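Local coordinates for 6-carboxyhexanoate--coa ligase (PDB 5FLG), which belongs to the 6-carboxyhexanoate--CoA ligase family and binds phosphoaminophosphonic acid-adenylate ester, magnesium ions and pimelic acid, at residues V145-K159 / I242-E256. Residues are numbered along the deposited sequence; the frame is centred on the assembly and turned at random.
With ANP (phosphoaminophosphonic acid-adenylate ester), chain D.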
loop_
_atom_site.group_PDB
_atom_site.type_symbol
_atom_site.label_atom_id
_atom_site.label_comp_id
_atom_site.label_asym_id
_atom_site.label_seq_id
_atom_site.Cartn_x
_atom_site.Cartn_y
_atom_site.Cartn_z
ATOM N N VAL A 145 5.820 14.023 -11.386
ATOM C CA VAL A 145 4.587 14.443 -10.768
ATOM C C VAL A 145 3.551 13.430 -11.174
ATOM O O VAL A 145 3.366 13.173 -12.359
ATOM C CB VAL A 145 4.161 15.850 -11.259
ATOM C CG1 VAL A 145 2.756 16.187 -10.788
ATOM C CG2 VAL A 145 5.152 16.908 -10.774
ATOM N N ARG A 146 2.853 12.870 -10.199
ATOM C CA ARG A 146 1.954 11.749 -10.468
ATOM C C ARG A 146 0.514 12.216 -10.332
ATOM O O ARG A 146 0.056 12.511 -9.264
ATOM C CB ARG A 146 2.220 10.582 -9.532
ATOM C CG ARG A 146 1.513 9.288 -9.974
ATOM C CD ARG A 146 2.222 8.538 -11.114
ATOM N NE ARG A 146 1.358 7.447 -11.603
ATOM C CZ ARG A 146 1.659 6.535 -12.531
ATOM N NH1 ARG A 146 2.835 6.529 -13.136
ATOM N NH2 ARG A 146 0.709 5.670 -12.922
ATOM N N VAL A 147 -0.173 12.336 -11.448
ATOM C CA VAL A 147 -1.557 12.748 -11.449
ATOM C C VAL A 147 -2.413 11.644 -10.847
ATOM O O VAL A 147 -2.235 10.461 -11.152
ATOM C CB VAL A 147 -2.016 13.041 -12.883
ATOM C CG1 VAL A 147 -3.466 13.497 -12.894
ATOM C CG2 VAL A 147 -1.105 14.107 -13.503
ATOM N N SER A 148 -3.258 12.028 -9.909
ATOM C CA SER A 148 -3.998 11.076 -9.155
ATOM C C SER A 148 -5.472 11.510 -9.028
ATOM O O SER A 148 -5.827 12.639 -9.368
ATOM C CB SER A 148 -3.333 10.950 -7.801
ATOM O OG SER A 148 -3.880 9.890 -7.066
ATOM N N ARG A 149 -6.313 10.615 -8.513
ATOM C CA ARG A 149 -7.686 10.938 -8.133
ATOM C C ARG A 149 -8.500 11.322 -9.328
ATOM O O ARG A 149 -9.260 12.308 -9.293
ATOM C CB ARG A 149 -7.710 12.070 -7.129
ATOM C CG ARG A 149 -7.147 11.642 -5.800
ATOM C CD ARG A 149 -7.139 12.793 -4.835
ATOM N NE ARG A 149 -6.686 12.342 -3.525
ATOM C CZ ARG A 149 -7.036 12.924 -2.391
ATOM N NH1 ARG A 149 -7.766 14.047 -2.413
ATOM N NH2 ARG A 149 -6.642 12.394 -1.246
ATOM N N MET A 150 -8.285 10.598 -10.422
ATOM C CA MET A 150 -9.161 10.705 -11.574
ATOM C C MET A 150 -9.577 9.306 -12.009
ATOM O O MET A 150 -8.856 8.341 -11.756
ATOM C CB MET A 150 -8.494 11.430 -12.711
ATOM C CG MET A 150 -7.382 10.649 -13.414
ATOM S SD MET A 150 -5.856 10.641 -12.473
ATOM C CE MET A 150 -4.683 10.037 -13.668
ATOM N N ASP A 151 -10.734 9.189 -12.640
ATOM C CA ASP A 151 -11.221 7.868 -13.116
ATOM C C ASP A 151 -12.417 8.100 -14.008
ATOM O O ASP A 151 -12.882 9.248 -14.155
ATOM C CB ASP A 151 -11.646 7.030 -11.922
ATOM C CG ASP A 151 -11.545 5.498 -12.172
ATOM O OD1 ASP A 151 -11.539 5.063 -13.340
ATOM O OD2 ASP A 151 -11.384 4.763 -11.178
ATOM N N TRP A 152 -12.917 7.012 -14.600
ATOM C CA TRP A 152 -13.936 7.067 -15.612
ATOM C C TRP A 152 -14.711 5.762 -15.471
ATOM O O TRP A 152 -14.189 4.731 -15.825
ATOM C CB TRP A 152 -13.267 7.097 -16.979
ATOM C CG TRP A 152 -14.181 7.435 -18.091
ATOM C CD1 TRP A 152 -15.531 7.291 -18.102
ATOM C CD2 TRP A 152 -13.810 7.774 -19.421
ATOM N NE1 TRP A 152 -16.028 7.603 -19.328
ATOM C CE2 TRP A 152 -14.986 7.897 -20.162
ATOM C CE3 TRP A 152 -12.595 7.947 -20.067
ATOM C CZ2 TRP A 152 -14.994 8.386 -21.459
ATOM C CZ3 TRP A 152 -12.596 8.293 -21.374
ATOM C CH2 TRP A 152 -13.785 8.515 -22.073
ATOM N N PRO A 153 -15.876 5.805 -14.825
ATOM C CA PRO A 153 -16.729 4.627 -14.691
ATOM C C PRO A 153 -16.851 3.829 -15.984
ATOM O O PRO A 153 -17.216 4.366 -17.068
ATOM C CB PRO A 153 -18.074 5.211 -14.259
ATOM C CG PRO A 153 -17.705 6.509 -13.556
ATOM C CD PRO A 153 -16.516 7.037 -14.299
ATOM N N ASP A 154 -16.447 2.563 -15.892
ATOM C CA ASP A 154 -16.384 1.736 -17.068
ATOM C C ASP A 154 -17.601 1.812 -17.997
ATOM O O ASP A 154 -17.480 1.764 -19.217
ATOM C CB ASP A 154 -16.157 0.282 -16.654
ATOM C CG ASP A 154 -15.598 -0.523 -17.775
ATOM O OD1 ASP A 154 -14.481 -0.156 -18.235
ATOM O OD2 ASP A 154 -16.377 -1.302 -18.379
ATOM N N ALA A 155 -18.778 1.789 -17.431
ATOM C CA ALA A 155 -19.993 1.656 -18.250
ATOM C C ALA A 155 -20.144 2.866 -19.168
ATOM O O ALA A 155 -20.411 2.753 -20.377
ATOM C CB ALA A 155 -21.205 1.510 -17.334
ATOM N N ASN A 156 -19.780 4.028 -18.637
ATOM C CA ASN A 156 -19.862 5.254 -19.431
ATOM C C ASN A 156 -18.725 5.279 -20.449
ATOM O O ASN A 156 -18.939 5.511 -21.621
ATOM C CB ASN A 156 -19.854 6.447 -18.477
ATOM C CG ASN A 156 -19.869 7.787 -19.203
ATOM O OD1 ASN A 156 -18.840 8.210 -19.677
ATOM N ND2 ASN A 156 -21.046 8.229 -19.576
ATOM N N PHE A 157 -17.555 4.801 -20.062
ATOM C CA PHE A 157 -16.465 4.670 -21.024
ATOM C C PHE A 157 -16.771 3.744 -22.190
ATOM O O PHE A 157 -16.496 4.074 -23.351
ATOM C CB PHE A 157 -15.189 4.168 -20.344
ATOM C CG PHE A 157 -14.091 3.831 -21.311
ATOM C CD1 PHE A 157 -13.395 4.838 -21.963
ATOM C CD2 PHE A 157 -13.701 2.503 -21.528
ATOM C CE1 PHE A 157 -12.473 4.530 -22.960
ATOM C CE2 PHE A 157 -12.730 2.194 -22.462
ATOM C CZ PHE A 157 -12.088 3.218 -23.158
ATOM N N GLU A 158 -17.355 2.583 -21.915
ATOM C CA GLU A 158 -17.678 1.661 -23.013
ATOM C C GLU A 158 -18.656 2.289 -24.001
ATOM O O GLU A 158 -18.491 2.188 -25.232
ATOM C CB GLU A 158 -18.266 0.367 -22.449
ATOM C CG GLU A 158 -17.257 -0.515 -21.719
ATOM C CD GLU A 158 -16.496 -1.483 -22.636
ATOM O OE1 GLU A 158 -17.079 -1.958 -23.641
ATOM O OE2 GLU A 158 -15.310 -1.799 -22.354
ATOM N N LYS A 159 -19.629 3.010 -23.477
ATOM C CA LYS A 159 -20.552 3.738 -24.338
ATOM C C LYS A 159 -19.836 4.788 -25.167
ATOM O O LYS A 159 -19.960 4.815 -26.397
ATOM C CB LYS A 159 -21.631 4.409 -23.502
ATOM C CG LYS A 159 -22.819 4.817 -24.328
ATOM C CD LYS A 159 -24.109 4.862 -23.524
ATOM C CE LYS A 159 -25.298 4.868 -24.476
ATOM N NZ LYS A 159 -26.612 4.898 -23.773
ATOM N N ILE A 242 1.169 21.406 -8.794
ATOM C CA ILE A 242 1.456 20.011 -8.439
ATOM C C ILE A 242 0.385 19.483 -7.494
ATOM O O ILE A 242 -0.084 18.339 -7.607
ATOM C CB ILE A 242 2.859 19.869 -7.786
ATOM C CG1 ILE A 242 3.949 19.962 -8.854
ATOM C CG2 ILE A 242 2.982 18.542 -7.042
ATOM C CD1 ILE A 242 5.352 19.891 -8.303
ATOM N N HIS A 243 -0.031 20.333 -6.565
ATOM C CA HIS A 243 -1.017 19.913 -5.598
ATOM C C HIS A 243 -2.375 19.666 -6.275
ATOM O O HIS A 243 -3.010 18.634 -6.045
ATOM C CB HIS A 243 -1.126 20.950 -4.480
ATOM C CG HIS A 243 -2.119 20.586 -3.430
ATOM N ND1 HIS A 243 -3.441 20.956 -3.508
ATOM C CD2 HIS A 243 -2.011 19.784 -2.344
ATOM C CE1 HIS A 243 -4.092 20.461 -2.472
ATOM N NE2 HIS A 243 -3.245 19.750 -1.749
ATOM N N ASP A 244 -2.753 20.551 -7.194
ATOM C CA ASP A 244 -3.948 20.338 -7.999
ATOM C C ASP A 244 -3.885 19.017 -8.755
ATOM O O ASP A 244 -4.868 18.283 -8.798
ATOM C CB ASP A 244 -4.155 21.455 -9.017
ATOM C CG ASP A 244 -4.367 22.807 -8.367
ATOM O OD1 ASP A 244 -4.949 22.829 -7.261
ATOM O OD2 ASP A 244 -3.979 23.843 -8.976
ATOM N N LEU A 245 -2.780 18.762 -9.448
ATOM C CA LEU A 245 -2.678 17.539 -10.235
ATOM C C LEU A 245 -2.733 16.282 -9.370
ATOM O O LEU A 245 -3.270 15.250 -9.776
ATOM C CB LEU A 245 -1.400 17.544 -11.074
ATOM C CG LEU A 245 -1.371 18.634 -12.142
ATOM C CD1 LEU A 245 0.021 18.771 -12.704
ATOM C CD2 LEU A 245 -2.358 18.340 -13.256
ATOM N N GLU A 246 -2.164 16.359 -8.177
ATOM C CA GLU A 246 -2.147 15.211 -7.292
ATOM C C GLU A 246 -3.432 15.025 -6.495
ATOM O O GLU A 246 -3.815 13.881 -6.228
ATOM C CB GLU A 246 -0.914 15.249 -6.382
ATOM C CG GLU A 246 0.386 15.177 -7.184
ATOM C CD GLU A 246 1.651 15.109 -6.335
ATOM O OE1 GLU A 246 1.646 15.613 -5.193
ATOM O OE2 GLU A 246 2.681 14.599 -6.849
ATOM N N LYS A 247 -4.172 16.105 -6.228
ATOM C CA LYS A 247 -5.229 16.047 -5.208
ATOM C C LYS A 247 -6.672 16.343 -5.651
ATOM O O LYS A 247 -7.628 16.027 -4.931
ATOM C CB LYS A 247 -4.868 16.944 -4.040
ATOM C CG LYS A 247 -3.592 16.507 -3.338
ATOM C CD LYS A 247 -3.755 15.119 -2.731
ATOM C CE LYS A 247 -3.170 15.043 -1.330
ATOM N NZ LYS A 247 -1.701 14.835 -1.391
ATOM N N GLN A 248 -6.845 16.925 -6.827
ATOM C CA GLN A 248 -8.170 17.364 -7.249
ATOM C C GLN A 248 -8.957 16.204 -7.892
ATOM O O GLN A 248 -8.488 15.593 -8.833
ATOM C CB GLN A 248 -8.025 18.511 -8.224
ATOM C CG GLN A 248 -9.325 19.184 -8.619
ATOM C CD GLN A 248 -9.272 19.690 -10.056
ATOM O OE1 GLN A 248 -8.598 19.096 -10.909
ATOM N NE2 GLN A 248 -9.964 20.795 -10.327
ATOM N N PRO A 249 -10.102 15.842 -7.309
ATOM C CA PRO A 249 -10.736 14.613 -7.771
ATOM C C PRO A 249 -11.650 14.842 -8.961
ATOM O O PRO A 249 -12.441 15.777 -8.981
ATOM C CB PRO A 249 -11.518 14.117 -6.550
ATOM C CG PRO A 249 -11.683 15.296 -5.662
ATOM C CD PRO A 249 -10.620 16.297 -6.005
ATOM N N ILE A 250 -11.492 14.007 -9.976
ATOM C CA ILE A 250 -12.157 14.168 -11.233
ATOM C C ILE A 250 -12.775 12.825 -11.632
ATOM O O ILE A 250 -12.114 11.790 -11.580
ATOM C CB ILE A 250 -11.159 14.596 -12.296
ATOM C CG1 ILE A 250 -10.645 16.024 -11.998
ATOM C CG2 ILE A 250 -11.811 14.587 -13.656
ATOM C CD1 ILE A 250 -11.586 17.104 -12.471
ATOM N N LEU A 251 -14.043 12.851 -12.001
ATOM C CA LEU A 251 -14.651 11.731 -12.721
ATOM C C LEU A 251 -14.996 12.154 -14.127
ATOM O O LEU A 251 -15.467 13.270 -14.347
ATOM C CB LEU A 251 -15.919 11.263 -12.029
ATOM C CG LEU A 251 -15.720 10.527 -10.719
ATOM C CD1 LEU A 251 -17.074 10.221 -10.077
ATOM C CD2 LEU A 251 -14.915 9.251 -10.902
ATOM N N ILE A 252 -14.728 11.282 -15.090
ATOM C CA ILE A 252 -15.111 11.539 -16.455
ATOM C C ILE A 252 -16.533 10.981 -16.691
ATOM O O ILE A 252 -16.832 9.837 -16.368
ATOM C CB ILE A 252 -14.146 10.883 -17.428
ATOM C CG1 ILE A 252 -12.718 11.299 -17.119
ATOM C CG2 ILE A 252 -14.541 11.212 -18.845
ATOM C CD1 ILE A 252 -12.468 12.785 -17.286
ATOM N N GLU A 253 -17.407 11.785 -17.267
ATOM C CA GLU A 253 -18.697 11.293 -17.702
ATOM C C GLU A 253 -18.986 11.901 -19.037
ATOM O O GLU A 253 -19.122 13.123 -19.163
ATOM C CB GLU A 253 -19.807 11.653 -16.725
ATOM C CG GLU A 253 -21.097 10.910 -17.038
ATOM C CD GLU A 253 -22.337 11.548 -16.439
ATOM O OE1 GLU A 253 -22.285 11.988 -15.265
ATOM O OE2 GLU A 253 -23.381 11.546 -17.137
ATOM N N TRP A 254 -19.014 11.055 -20.057
ATOM C CA TRP A 254 -19.372 11.524 -21.373
ATOM C C TRP A 254 -20.889 11.555 -21.528
ATOM O O TRP A 254 -21.566 10.634 -21.111
ATOM C CB TRP A 254 -18.768 10.627 -22.393
ATOM C CG TRP A 254 -19.314 10.826 -23.746
ATOM C CD1 TRP A 254 -19.009 11.827 -24.599
ATOM C CD2 TRP A 254 -20.227 9.968 -24.431
ATOM N NE1 TRP A 254 -19.685 11.659 -25.778
ATOM C CE2 TRP A 254 -20.424 10.509 -25.707
ATOM C CE3 TRP A 254 -20.859 8.764 -24.104
ATOM C CZ2 TRP A 254 -21.205 9.884 -26.671
ATOM C CZ3 TRP A 254 -21.661 8.161 -25.054
ATOM C CH2 TRP A 254 -21.846 8.740 -26.314
ATOM N N GLU A 255 -21.421 12.695 -21.944
ATOM C CA GLU A 255 -22.869 12.866 -22.123
ATOM C C GLU A 255 -23.266 12.529 -23.533
ATOM O O GLU A 255 -22.994 13.294 -24.465
ATOM C CB GLU A 255 -23.272 14.322 -21.854
ATOM C CG GLU A 255 -22.816 14.842 -20.504
ATOM C CD GLU A 255 -23.876 14.719 -19.434
ATOM O OE1 GLU A 255 -25.003 15.214 -19.662
ATOM O OE2 GLU A 255 -23.571 14.168 -18.353
ATOM N N GLU A 256 -23.894 11.380 -23.691
ATOM C CA GLU A 256 -24.356 10.935 -24.974
ATOM C C GLU A 256 -25.343 11.970 -25.452
ATOM O O GLU A 256 -25.414 12.282 -26.609
ATOM C CB GLU A 256 -25.011 9.565 -24.834
ATOM C CG GLU A 256 -26.067 9.246 -25.870
ATOM C CD GLU A 256 -26.249 7.759 -26.105
ATOM O OE1 GLU A 256 -25.236 7.041 -26.238
ATOM O OE2 GLU A 256 -27.407 7.321 -26.171
HETATM P PG ANP D . 1.116 1.074 -16.595
HETATM O O1G ANP D . 0.914 -0.126 -15.712
HETATM O O2G ANP D . 1.820 0.729 -17.879
HETATM O O3G ANP D . -0.096 1.911 -16.846
HETATM P PB ANP D . 2.257 3.729 -15.905
HETATM O O1B ANP D . 0.870 4.249 -15.769
HETATM O O2B ANP D . 3.381 4.136 -15.027
HETATM N N3B ANP D . 2.213 2.015 -15.683
HETATM P PA ANP D . 1.850 4.299 -18.697
HETATM O O1A ANP D . 2.318 3.631 -19.906
HETATM O O2A ANP D . 0.406 4.322 -18.285
HETATM O O3A ANP D . 2.764 3.903 -17.433
HETATM O "O5'" ANP D . 2.348 5.861 -18.887
HETATM C "C5'" ANP D . 3.512 6.156 -19.606
HETATM C "C4'" ANP D . 4.342 7.182 -18.832
HETATM O "O4'" ANP D . 3.528 8.332 -18.572
HETATM C "C3'" ANP D . 4.797 6.650 -17.482
HETATM O "O3'" ANP D . 6.086 6.055 -17.561
HETATM C "C2'" ANP D . 4.875 7.896 -16.648
HETATM O "O2'" ANP D . 6.096 8.572 -16.951
HETATM C "C1'" ANP D . 3.730 8.696 -17.200
HETATM N N9 ANP D . 2.546 8.461 -16.366
HETATM C C8 ANP D . 1.742 7.340 -16.323
HETATM N N7 ANP D . 0.701 7.548 -15.482
HETATM C C5 ANP D . 0.866 8.798 -14.952
HETATM C C6 ANP D . 0.178 9.653 -13.970
HETATM N N6 ANP D . -0.915 9.243 -13.320
HETATM N N1 ANP D . 0.667 10.888 -13.726
HETATM C C2 ANP D . 1.779 11.324 -14.329
HETATM N N3 ANP D . 2.439 10.651 -15.286
HETATM C C4 ANP D . 2.085 9.368 -15.534
#
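W152 and I252 form the tight heart of this contact. I252 lays CG2 over one face of the indole, 3.6 Å from the centroid of the five-membered ring in a CH-pi contact, while F157 covers the opposite face. The indole NE1 is bonded to N156 OD1 (2.9 Å) close to the ring plane, which helps fix its rotation. N156 swings its side chain away from its own backbone N (chi1 177°), carrying the amide across to W254, whose backbone it grips twice: OD1 also accepts W254 N, and ND2 gives a 2.9 Å bond to W254 O on a carbonyl lone pair. Parallel strands 150-151 and 250-252 are stitched by I250 N to R149 O, D151 N to I250 O and I252 N to D151 O. R149 donates NH1 to K247 O (3.2 Å), with K247 CD over its guanidinium face; its NH1 and NH2 also form salt bridges with E71 and E67. The pairing leads back into loop 145-148, part of the ANP pocket. There V147 N meets ANP N1 (2.8 Å) and V147 O receives N6; R146 lays its guanidinium over N7 and bonds O2B and O1B, with R124 O and E32 as further partners. V145 packs on I242 and L245. The loose side is the solvent-exposed K159, whose weak salt bridge from NZ to E256 OE2 (3.5 Å) is doubtful, E256 being poorly ordered. Strand 250-252 runs between strands 74-76 and 150-151 in a parallel sheet, flanked by helix 170-184, whose K181 bonds the carbonyls of S148, L245 and Q248.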